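Local atomic coordinates of extracellular protein 11-1 (Passalora fulva, PDB entry 6ZUS), a protein that is a secreted, zinc-binding avirulence effector of a plant-pathogenic fungus, from a structurally conserved family with epistatic interactions with plant resistance proteins. Residues Y28-Y31 / D32-Y35; Q36-L40 / W41-D45; W90-G93 / Q94-F97; D100-P103 / Y104-V108. All blocks are in the same frame, centred on the assembly; numbering follows the deposited sequence. Where two conformers were deposited one is given.

Interaction 1: residues Y28-Y31 / D32-Y35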
loop_
_atom_site.group_PDB
_atom_site.type_symbol
_atom_site.label_atom_id
_atom_site.label_comp_id
_atom_site.label_asym_id
_atom_site.label_seq_id
_atom_site.Cartn_x
_atom_site.Cartn_y
_atom_site.Cartn_z
ATOM N N TYR A 28 11.405 14.682 8.976
ATOM C CA TYR A 28 11.900 13.660 8.014
ATOM C C TYR A 28 10.882 13.362 6.899
ATOM O O TYR A 28 11.292 13.015 5.770
ATOM C CB TYR A 28 12.291 12.399 8.793
ATOM C CG TYR A 28 13.529 12.590 9.639
ATOM C CD1 TYR A 28 14.792 12.415 9.100
ATOM C CD2 TYR A 28 13.454 13.039 10.954
ATOM C CE1 TYR A 28 15.939 12.632 9.854
ATOM C CE2 TYR A 28 14.586 13.266 11.714
ATOM C CZ TYR A 28 15.850 13.056 11.178
ATOM O OH TYR A 28 16.997 13.251 11.923
ATOM N N CYS A 29 9.594 13.362 7.236
ATOM C CA CYS A 29 8.467 13.015 6.329
ATOM C C CYS A 29 7.537 14.215 6.236
ATOM O O CYS A 29 7.365 14.924 7.250
ATOM C CB CYS A 29 7.617 11.842 6.836
ATOM S SG CYS A 29 8.641 10.413 7.238
ATOM N N SER A 30 6.935 14.376 5.070
ATOM C CA SER A 30 5.924 15.421 4.789
ATOM C C SER A 30 4.753 14.778 4.056
ATOM O O SER A 30 4.964 13.740 3.366
ATOM C CB SER A 30 6.525 16.566 4.001
ATOM O OG SER A 30 6.983 16.183 2.702
ATOM N N TYR A 31 3.586 15.387 4.203
ATOM C CA TYR A 31 2.348 15.136 3.408
ATOM C C TYR A 31 2.761 15.052 1.946
ATOM O O TYR A 31 2.386 14.115 1.246
ATOM C CB TYR A 31 1.298 16.249 3.570
ATOM C CG TYR A 31 0.008 16.011 2.812
ATOM C CD1 TYR A 31 -0.061 16.166 1.437
ATOM C CD2 TYR A 31 -1.123 15.573 3.470
ATOM C CE1 TYR A 31 -1.209 15.876 0.728
ATOM C CE2 TYR A 31 -2.293 15.302 2.781
ATOM C CZ TYR A 31 -2.322 15.438 1.412
ATOM O OH TYR A 31 -3.470 15.156 0.767
ATOM N N ASP A 32 3.568 16.030 1.521
ATOM C CA ASP A 32 3.970 16.199 0.099
ATOM C C ASP A 32 4.866 15.049 -0.353
ATOM O O ASP A 32 4.684 14.561 -1.471
ATOM C CB ASP A 32 4.661 17.535 -0.178
ATOM C CG ASP A 32 3.705 18.615 -0.690
ATOM O OD1 ASP A 32 2.622 18.829 -0.047
ATOM O OD2 ASP A 32 4.027 19.225 -1.752
ATOM N N SER A 33 5.871 14.688 0.443
ATOM C CA SER A 33 6.799 13.581 0.111
ATOM C C SER A 33 5.998 12.275 0.005
ATOM O O SER A 33 6.287 11.495 -0.918
ATOM C CB SER A 33 7.901 13.451 1.153
ATOM O OG SER A 33 7.373 13.017 2.430
ATOM N N LEU A 34 5.026 12.078 0.884
ATOM C CA LEU A 34 4.230 10.814 0.912
ATOM C C LEU A 34 3.260 10.816 -0.277
ATOM O O LEU A 34 3.116 9.793 -0.953
ATOM C CB LEU A 34 3.529 10.663 2.255
ATOM C CG LEU A 34 4.485 10.348 3.410
ATOM C CD1 LEU A 34 3.862 10.566 4.772
ATOM C CD2 LEU A 34 5.030 8.951 3.259
ATOM N N TYR A 35 2.670 11.968 -0.598
ATOM C CA TYR A 35 1.800 12.081 -1.802
ATOM C C TYR A 35 2.655 11.756 -3.041
ATOM O O TYR A 35 2.172 11.035 -3.964
ATOM C CB TYR A 35 1.019 13.410 -1.787
ATOM C CG TYR A 35 -0.421 13.195 -2.193
ATOM C CD1 TYR A 35 -0.718 12.904 -3.539
ATOM C CD2 TYR A 35 -1.463 13.171 -1.282
ATOM C CE1 TYR A 35 -2.013 12.669 -3.996
ATOM C CE2 TYR A 35 -2.767 12.900 -1.720
ATOM C CZ TYR A 35 -3.052 12.661 -3.079
ATOM O OH TYR A 35 -4.316 12.367 -3.564
#
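Cys-29 meets the helix start from the side, its CB 4.5 Å from CD1 of Leu-34, a loose apolar touch beside the sulfur's disulfide to Cys-76. Next along the chain, Ser-30 takes the N-cap position of helix 31-40. Its OG lies between its own backbone N and carbonyl carbon (chi1 64°), which turns the hydroxyl back over the first turn, where it accepts from the backbone N of Ser-33 at 2.9 Å. Serine suits an N-cap because its short side chain can reach an amide that has no earlier carbonyl in the helix to bond. The carbonyl of Ser-30 is gripped twice: Leu-34 N donates to Ser-30 O at 3.0 Å, and the hydroxyl OG of Ser-33 donates to the same oxygen at 2.7 Å. Tyr-31 opens the helix, and its O accepts from Tyr-35 N at 2.8 Å. Tyr-31 has two conformers; in the one given its ring runs, tentatively, alongside that of Tyr-35 in the same direction, the planes 18° apart but slid until they barely overlap. The hydroxyl of Tyr-35 bonds to the backbone N of Ala-56. Leu-34 packs inward on Trp-13 of strand 6-20, on Cys-76 and Val-78 of strand 71-86 and on Ile-60 of strand 57-64, seating the helix start against the four-stranded antiparallel sheet.

Interaction 2: residues Q36-L40 / W41-D45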
loop_
_atom_site.group_PDB
_atom_site.type_symbol
_atom_site.label_atom_id
_atom_site.label_comp_id
_atom_site.label_asym_id
_atom_site.label_seq_id
_atom_site.Cartn_x
_atom_site.Cartn_y
_atom_site.Cartn_z
ATOM N N GLN A 36 3.933 12.142 -3.086
ATOM C CA GLN A 36 4.785 11.846 -4.257
ATOM C C GLN A 36 5.034 10.340 -4.313
ATOM O O GLN A 36 5.173 9.807 -5.416
ATOM C CB GLN A 36 6.169 12.500 -4.257
ATOM C CG GLN A 36 6.185 14.015 -4.365
ATOM C CD GLN A 36 7.596 14.557 -4.305
ATOM O OE1 GLN A 36 8.224 14.612 -3.238
ATOM N NE2 GLN A 36 8.108 14.971 -5.459
ATOM N N GLN A 37 5.168 9.690 -3.169
ATOM C CA GLN A 37 5.307 8.197 -3.176
ATOM C C GLN A 37 4.043 7.597 -3.788
ATOM O O GLN A 37 4.159 6.717 -4.663
ATOM C CB GLN A 37 5.624 7.667 -1.772
ATOM C CG GLN A 37 7.090 7.955 -1.413
ATOM C CD GLN A 37 8.131 7.182 -2.186
ATOM O OE1 GLN A 37 7.869 6.207 -2.882
ATOM N NE2 GLN A 37 9.388 7.528 -1.974
ATOM N N PHE A 38 2.864 8.061 -3.370
ATOM C CA PHE A 38 1.594 7.580 -3.958
ATOM C C PHE A 38 1.618 7.766 -5.489
ATOM O O PHE A 38 1.221 6.868 -6.250
ATOM C CB PHE A 38 0.388 8.254 -3.322
ATOM C CG PHE A 38 -0.882 8.004 -4.080
ATOM C CD1 PHE A 38 -1.559 6.801 -3.946
ATOM C CD2 PHE A 38 -1.368 8.954 -4.974
ATOM C CE1 PHE A 38 -2.708 6.558 -4.664
ATOM C CE2 PHE A 38 -2.531 8.719 -5.683
ATOM C CZ PHE A 38 -3.179 7.513 -5.550
ATOM N N ASN A 39 2.071 8.912 -5.965
ATOM C CA ASN A 39 2.137 9.209 -7.425
ATOM C C ASN A 39 3.022 8.189 -8.156
ATOM O O ASN A 39 2.786 7.975 -9.332
ATOM C CB ASN A 39 2.591 10.647 -7.672
ATOM C CG ASN A 39 1.533 11.655 -7.254
ATOM O OD1 ASN A 39 0.355 11.314 -7.060
ATOM N ND2 ASN A 39 1.954 12.904 -7.123
ATOM N N LEU A 40 3.995 7.529 -7.487
ATOM C CA LEU A 40 4.858 6.510 -8.146
ATOM C C LEU A 40 4.201 5.130 -8.220
ATOM O O LEU A 40 4.733 4.257 -8.930
ATOM C CB LEU A 40 6.150 6.406 -7.352
ATOM C CG LEU A 40 7.044 7.640 -7.445
ATOM C CD1 LEU A 40 8.218 7.512 -6.475
ATOM C CD2 LEU A 40 7.527 7.818 -8.890
ATOM N N TRP A 41 3.131 4.880 -7.469
ATOM C CA TRP A 41 2.424 3.578 -7.570
ATOM C C TRP A 41 2.034 3.333 -9.030
ATOM O O TRP A 41 1.620 4.299 -9.715
ATOM C CB TRP A 41 1.178 3.479 -6.682
ATOM C CG TRP A 41 1.398 3.632 -5.215
ATOM C CD1 TRP A 41 2.553 3.911 -4.545
ATOM C CD2 TRP A 41 0.355 3.535 -4.233
ATOM N NE1 TRP A 41 2.300 3.961 -3.200
ATOM C CE2 TRP A 41 0.956 3.750 -2.980
ATOM C CE3 TRP A 41 -1.030 3.285 -4.299
ATOM C CZ2 TRP A 41 0.191 3.738 -1.798
ATOM C CZ3 TRP A 41 -1.760 3.223 -3.133
ATOM C CH2 TRP A 41 -1.155 3.448 -1.895
ATOM N N LYS A 42 2.170 2.094 -9.474
ATOM C CA LYS A 42 1.789 1.676 -10.845
ATOM C C LYS A 42 0.263 1.677 -10.940
ATOM O O LYS A 42 -0.398 0.901 -10.212
ATOM C CB LYS A 42 2.207 0.249 -11.196
ATOM C CG LYS A 42 3.680 -0.018 -11.426
ATOM C CD LYS A 42 3.869 -1.505 -11.815
ATOM C CE LYS A 42 5.334 -1.929 -11.901
ATOM N NZ LYS A 42 5.493 -3.395 -12.097
ATOM N N LYS A 43 -0.300 2.463 -11.847
ATOM C CA LYS A 43 -1.804 2.588 -11.933
ATOM C C LYS A 43 -2.347 1.841 -13.169
ATOM O O LYS A 43 -3.598 1.773 -13.321
ATOM C CB LYS A 43 -2.188 4.067 -11.759
ATOM C CG LYS A 43 -1.529 4.670 -10.512
ATOM C CD LYS A 43 -2.238 5.717 -9.773
ATOM C CE LYS A 43 -1.479 6.111 -8.522
ATOM N NZ LYS A 43 -0.113 6.560 -8.879
ATOM N N ASN A 44 -1.484 1.123 -13.888
ATOM C CA ASN A 44 -1.872 0.368 -15.100
ATOM C C ASN A 44 -1.389 -1.075 -15.000
ATOM O O ASN A 44 -1.080 -1.679 -16.046
ATOM C CB ASN A 44 -1.345 1.036 -16.362
ATOM C CG ASN A 44 0.160 1.075 -16.360
ATOM O OD1 ASN A 44 0.790 0.793 -15.338
ATOM N ND2 ASN A 44 0.746 1.417 -17.500
ATOM N N ASP A 45 -1.475 -1.671 -13.811
ATOM C CA ASP A 45 -1.252 -3.133 -13.687
ATOM C C ASP A 45 -2.269 -3.893 -14.563
ATOM O O ASP A 45 -3.427 -3.450 -14.683
ATOM C CB ASP A 45 -1.329 -3.583 -12.233
ATOM C CG ASP A 45 -0.923 -5.037 -12.034
ATOM O OD1 ASP A 45 0.296 -5.284 -12.070
ATOM O OD2 ASP A 45 -1.824 -5.896 -11.854
HETATM O O HOH W 1 2.678 5.772 -11.668
#
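Trp-41 and Phe-38 meet edge to face, the phenyl edge directed at the indole's six-membered ring, with centroids 4.9 Å apart and planes at 65°. The closest carbons are CD1 of Phe-38 and CE3 of Trp-41, at 3.6 Å. With CG beside its own backbone N (chi1 -60°), the tryptophan lays its indole back along the helix, and CA of Phe-38 sits over the five-membered ring in a CH-pi contact, 3.8 Å from the centroid. Two large aromatics suit this buried place because both also cover Val-78 and Ala-80 of strand 71-86; the polar cost is Trp-41 NE1, buried with no partner in the model. Here the chain leaves the C-terminal end of helix 31-40. Lys-43 folds back, and its NZ donates to Phe-38 O near the helix end at 3.0 Å and to Trp-41 O in the loop. Trp-41 N also bonds to Phe-38 O from the opposite face of the carbonyl, standing well above its plane and off the lone pairs, whereas the lysine is only slightly tilted. Bends at chi2 and chi4 bring the lysine's long apolar chain and ammonium over the phenyl face: NZ stands 4.7 Å from the Phe-38 centroid, 14° off the ring normal, a cation-pi contact, while CE adds a CH-pi contact. One water donates to Asn-39 O and Trp-41 O.

Interaction 3: residues W90-G93 / Q94-F97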
loop_
_atom_site.group_PDB
_atom_site.type_symbol
_atom_site.label_atom_id
_atom_site.label_comp_id
_atom_site.label_asym_id
_atom_site.label_seq_id
_atom_site.Cartn_x
_atom_site.Cartn_y
_atom_site.Cartn_z
ATOM N N TRP A 90 -5.199 -13.659 -14.238
ATOM C CA TRP A 90 -5.668 -12.904 -15.405
ATOM C C TRP A 90 -4.637 -13.102 -16.500
ATOM O O TRP A 90 -3.439 -12.847 -16.234
ATOM C CB TRP A 90 -5.828 -11.423 -15.022
ATOM C CG TRP A 90 -5.900 -10.495 -16.192
ATOM C CD1 TRP A 90 -4.937 -9.655 -16.684
ATOM C CD2 TRP A 90 -7.016 -10.402 -17.086
ATOM N NE1 TRP A 90 -5.396 -9.005 -17.803
ATOM C CE2 TRP A 90 -6.677 -9.424 -18.056
ATOM C CE3 TRP A 90 -8.273 -11.031 -17.118
ATOM C CZ2 TRP A 90 -7.552 -9.097 -19.087
ATOM C CZ3 TRP A 90 -9.143 -10.695 -18.131
ATOM C CH2 TRP A 90 -8.779 -9.749 -19.096
ATOM N N PHE A 91 -5.096 -13.440 -17.706
ATOM C CA PHE A 91 -4.240 -13.503 -18.919
ATOM C C PHE A 91 -4.366 -12.191 -19.706
ATOM O O PHE A 91 -5.493 -11.843 -20.140
ATOM C CB PHE A 91 -4.621 -14.771 -19.698
ATOM C CG PHE A 91 -3.687 -15.025 -20.847
ATOM C CD1 PHE A 91 -2.396 -15.474 -20.615
ATOM C CD2 PHE A 91 -4.076 -14.738 -22.145
ATOM C CE1 PHE A 91 -1.536 -15.697 -21.674
ATOM C CE2 PHE A 91 -3.207 -14.954 -23.207
ATOM C CZ PHE A 91 -1.939 -15.428 -22.962
ATOM N N ASP A 92 -3.276 -11.464 -19.932
ATOM C CA ASP A 92 -3.332 -10.133 -20.590
ATOM C C ASP A 92 -3.239 -10.277 -22.115
ATOM O O ASP A 92 -3.122 -9.244 -22.786
ATOM C CB ASP A 92 -2.266 -9.171 -20.067
ATOM C CG ASP A 92 -0.862 -9.412 -20.619
ATOM O OD1 ASP A 92 -0.648 -10.533 -21.140
ATOM O OD2 ASP A 92 0.014 -8.492 -20.498
ATOM N N GLY A 93 -3.236 -11.495 -22.649
ATOM C CA GLY A 93 -3.013 -11.730 -24.096
ATOM C C GLY A 93 -1.633 -12.310 -24.398
ATOM O O GLY A 93 -1.481 -12.938 -25.479
ATOM N N GLN A 94 -0.663 -12.116 -23.492
ATOM C CA GLN A 94 0.734 -12.591 -23.652
ATOM C C GLN A 94 1.161 -13.455 -22.455
ATOM O O GLN A 94 1.883 -14.416 -22.672
ATOM C CB GLN A 94 1.642 -11.384 -23.833
ATOM C CG GLN A 94 1.291 -10.557 -25.061
ATOM C CD GLN A 94 2.438 -9.673 -25.484
ATOM O OE1 GLN A 94 2.460 -8.481 -25.175
ATOM N NE2 GLN A 94 3.406 -10.267 -26.173
ATOM N N GLN A 95 0.752 -13.130 -21.222
ATOM C CA GLN A 95 1.154 -13.899 -20.018
ATOM C C GLN A 95 0.098 -13.770 -18.927
ATOM O O GLN A 95 -0.759 -12.870 -19.004
ATOM C CB GLN A 95 2.521 -13.433 -19.502
ATOM C CG GLN A 95 2.541 -12.049 -18.869
ATOM C CD GLN A 95 3.943 -11.624 -18.485
ATOM O OE1 GLN A 95 4.722 -12.402 -17.898
ATOM N NE2 GLN A 95 4.278 -10.397 -18.851
ATOM N N TRP A 96 0.182 -14.671 -17.958
ATOM C CA TRP A 96 -0.664 -14.708 -16.750
ATOM C C TRP A 96 -0.128 -13.782 -15.648
ATOM O O TRP A 96 1.129 -13.719 -15.377
ATOM C CB TRP A 96 -0.778 -16.123 -16.209
ATOM C CG TRP A 96 -1.499 -17.033 -17.145
ATOM C CD1 TRP A 96 -0.982 -17.872 -18.101
ATOM C CD2 TRP A 96 -2.921 -17.188 -17.168
ATOM N NE1 TRP A 96 -2.004 -18.533 -18.729
ATOM C CE2 TRP A 96 -3.202 -18.136 -18.176
ATOM C CE3 TRP A 96 -3.965 -16.608 -16.435
ATOM C CZ2 TRP A 96 -4.508 -18.504 -18.466
ATOM C CZ3 TRP A 96 -5.254 -16.982 -16.719
ATOM C CH2 TRP A 96 -5.514 -17.918 -17.727
ATOM N N PHE A 97 -1.084 -13.214 -14.924
ATOM C CA PHE A 97 -0.891 -12.347 -13.727
ATOM C C PHE A 97 -1.715 -12.912 -12.582
ATOM O O PHE A 97 -2.894 -13.292 -12.736
ATOM C CB PHE A 97 -1.298 -10.902 -14.033
ATOM C CG PHE A 97 -0.375 -10.241 -15.022
ATOM C CD1 PHE A 97 -0.530 -10.442 -16.393
ATOM C CD2 PHE A 97 0.646 -9.403 -14.592
ATOM C CE1 PHE A 97 0.311 -9.820 -17.303
ATOM C CE2 PHE A 97 1.492 -8.794 -15.507
ATOM C CZ PHE A 97 1.345 -9.027 -16.862
HETATM O O HOH W 2 2.834 -8.713 -20.311
#
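Phe-91 lies across the indole of Trp-96, its CB resting 3.6 Å from the centroid of the six-membered ring and almost exactly on the ring normal. The edge of the phenyl turns toward the face of the five-membered ring, with centroids 4.8 Å apart and planes at 53°. The first torsions differ, CG of Phe-91 standing opposite its backbone N (chi1 -172°) and that of Trp-96 beside its own N (chi1 -65°); together they put the indole face against Phe-91 CB and the phenyl edge. These residues form the non-hydrogen-bonded pair of an antiparallel beta hairpin, and their side chains share one face of the sheet, where the rings can cross. Trp-90 and Phe-97, the adjacent hydrogen-bonded pair, project from the other face; Trp-90 N donates to Phe-97 O at 2.8 Å, and Phe-97 N to Trp-90 O. Asp-92 N bonds to Gln-95 O across the turn, and the Asp-92 carboxylate folds over it: OD1 accepts from Gln-94 N at 2.8 Å, an Asx turn, and from Gln-95 N at 3.0 Å. The first donor comes on the anti side, out of the carboxylate plane, the second nearly along the C-O axis. Aspartate's short side chain suits this fold; Gly-93 follows with a positive phi, where a side chain would crowd the preceding carbonyl. A water links OD2 of Asp-92 to Gln-95 NE2. Trp-90 and Phe-97 both pack on Ala-46.

Interaction 4: residues D100-P103 / Y104-V108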
loop_
_atom_site.group_PDB
_atom_site.type_symbol
_atom_site.label_atom_id
_atom_site.label_comp_id
_atom_site.label_asym_id
_atom_site.label_seq_id
_atom_site.Cartn_x
_atom_site.Cartn_y
_atom_site.Cartn_z
ATOM N N ASP A 100 -4.165 -11.876 -6.775
ATOM C CA ASP A 100 -4.283 -11.981 -5.296
ATOM C C ASP A 100 -3.638 -10.752 -4.664
ATOM O O ASP A 100 -2.727 -10.168 -5.278
ATOM C CB ASP A 100 -3.660 -13.279 -4.768
ATOM C CG ASP A 100 -4.551 -14.523 -5.057
ATOM O OD1 ASP A 100 -5.680 -14.379 -5.681
ATOM O OD2 ASP A 100 -4.140 -15.659 -4.667
ATOM N N VAL A 101 -4.098 -10.364 -3.489
ATOM C CA VAL A 101 -3.717 -9.046 -2.914
ATOM C C VAL A 101 -2.197 -9.004 -2.711
ATOM O O VAL A 101 -1.600 -7.943 -2.969
ATOM C CB VAL A 101 -4.474 -8.657 -1.629
ATOM C CG1 VAL A 101 -5.956 -8.528 -1.903
ATOM C CG2 VAL A 101 -4.210 -9.624 -0.498
ATOM N N LYS A 102 -1.546 -10.079 -2.303
ATOM C CA LYS A 102 -0.081 -10.007 -2.065
ATOM C C LYS A 102 0.693 -9.659 -3.345
ATOM O O LYS A 102 1.385 -8.631 -3.398
ATOM C CB LYS A 102 0.404 -11.294 -1.425
ATOM C CG LYS A 102 1.904 -11.401 -1.345
ATOM C CD LYS A 102 2.261 -12.739 -0.742
ATOM C CE LYS A 102 3.698 -12.913 -0.326
ATOM N NZ LYS A 102 4.614 -12.423 -1.361
ATOM N N PRO A 103 0.642 -10.481 -4.425
ATOM C CA PRO A 103 1.421 -10.194 -5.636
ATOM C C PRO A 103 0.986 -8.862 -6.260
ATOM O O PRO A 103 1.879 -8.138 -6.737
ATOM C CB PRO A 103 1.198 -11.413 -6.568
ATOM C CG PRO A 103 -0.027 -12.085 -6.029
ATOM C CD PRO A 103 -0.046 -11.792 -4.533
ATOM N N TYR A 104 -0.330 -8.601 -6.315
ATOM C CA TYR A 104 -0.864 -7.337 -6.886
ATOM C C TYR A 104 -0.226 -6.147 -6.147
ATOM O O TYR A 104 0.299 -5.230 -6.780
ATOM C CB TYR A 104 -2.388 -7.297 -6.825
ATOM C CG TYR A 104 -2.969 -5.939 -7.109
ATOM C CD1 TYR A 104 -3.094 -5.424 -8.397
ATOM C CD2 TYR A 104 -3.431 -5.147 -6.076
ATOM C CE1 TYR A 104 -3.602 -4.153 -8.643
ATOM C CE2 TYR A 104 -3.938 -3.876 -6.297
ATOM C CZ TYR A 104 -4.030 -3.369 -7.577
ATOM O OH TYR A 104 -4.527 -2.106 -7.712
ATOM N N THR A 105 -0.305 -6.123 -4.811
ATOM C CA THR A 105 0.236 -5.014 -3.980
ATOM C C THR A 105 1.724 -4.843 -4.267
ATOM O O THR A 105 2.218 -3.710 -4.479
ATOM C CB THR A 105 -0.032 -5.242 -2.482
ATOM O OG1 THR A 105 -1.446 -5.391 -2.307
ATOM C CG2 THR A 105 0.571 -4.097 -1.688
ATOM N N GLU A 106 2.462 -5.943 -4.298
ATOM C CA GLU A 106 3.932 -5.873 -4.533
ATOM C C GLU A 106 4.247 -5.304 -5.923
ATOM O O GLU A 106 5.187 -4.480 -6.000
ATOM C CB GLU A 106 4.563 -7.236 -4.285
ATOM C CG GLU A 106 4.522 -7.599 -2.841
ATOM C CD GLU A 106 5.192 -8.928 -2.520
ATOM O OE1 GLU A 106 5.426 -9.691 -3.509
ATOM O OE2 GLU A 106 5.554 -9.177 -1.318
ATOM N N ARG A 107 3.451 -5.633 -6.959
ATOM C CA ARG A 107 3.637 -5.035 -8.321
ATOM C C ARG A 107 3.316 -3.535 -8.324
ATOM O O ARG A 107 4.081 -2.760 -8.907
ATOM C CB ARG A 107 2.821 -5.770 -9.387
ATOM C CG ARG A 107 3.315 -7.203 -9.614
ATOM C CD ARG A 107 2.763 -7.768 -10.916
ATOM N NE ARG A 107 1.304 -7.664 -10.989
ATOM C CZ ARG A 107 0.451 -8.565 -10.516
ATOM N NH1 ARG A 107 0.893 -9.705 -10.027
ATOM N NH2 ARG A 107 -0.855 -8.356 -10.614
ATOM N N VAL A 108 2.234 -3.135 -7.680
ATOM C CA VAL A 108 1.717 -1.746 -7.751
ATOM C C VAL A 108 2.558 -0.820 -6.852
ATOM O O VAL A 108 2.829 0.320 -7.288
ATOM C CB VAL A 108 0.214 -1.762 -7.395
ATOM C CG1 VAL A 108 -0.316 -0.385 -7.055
ATOM C CG2 VAL A 108 -0.562 -2.416 -8.538
HETATM O O HOH W 3 5.566 -10.630 0.917
#
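The CG of Lys-102 stands opposite its backbone N (chi1 171°) and its chain bends at chi4, while Glu-106 holds CG beside its own N (chi1 -69°); the two ends thereby converge one turn apart. NZ of Lys-102 lies 3.4 Å from OE2 of Glu-106, a salt bridge whose hydrogen bond is weak. A water bridges the pair, accepting from NZ and donating to OE2 at 2.7 Å, and the same OE2 also accepts from Trp-113 N. Such an i to i+4 pair of opposite charges belongs to the alpha-helix, here helix 101-109, where Glu-106 N also bonds to Lys-102 O. On another side of the helix Thr-105 grips Val-101 O twice, by its backbone N and its hydroxyl OG1, from opposite faces of the carbonyl plane, OG1 at 2.6 Å. Threonine suits a buried helical position because its hydroxyl finds a partner in the preceding turn. N-H groups of a helix's first turn have no helical carbonyl before them, and Pro-103 therefore costs no bond there; its O accepts from Arg-107 N at 3.0 Å. The guanidinium of Arg-107 bends back over CA of Tyr-104, NE making a salt bridge with OD1 of Asp-45 and NH1 bonding to Asp-98 O.

How the interactions relate
From the N terminus, the contacts follow in series, each joining adjoining segments, so none encloses or crosses another. Interaction 1 starts helix 31-40 after the loop from strand 6-20, and interaction 2 ends that helix and leads into the loop before strand 57-64. Interaction 3 closes the separate hairpin of strands 89-91 and 96-98, and after two intervening residues interaction 4 begins at the start of helix 101-109. The loop after helix 31-40 is tied to helix 101-109 by the Asp-45 to Arg-107 salt bridge and by a probable hydrogen bond from Lys-42 N to Val-108 O, while Phe-97 of interaction 3 packs on that arginine. Interactions 1 and 3 lie farthest apart, their centres about 35 Å distant.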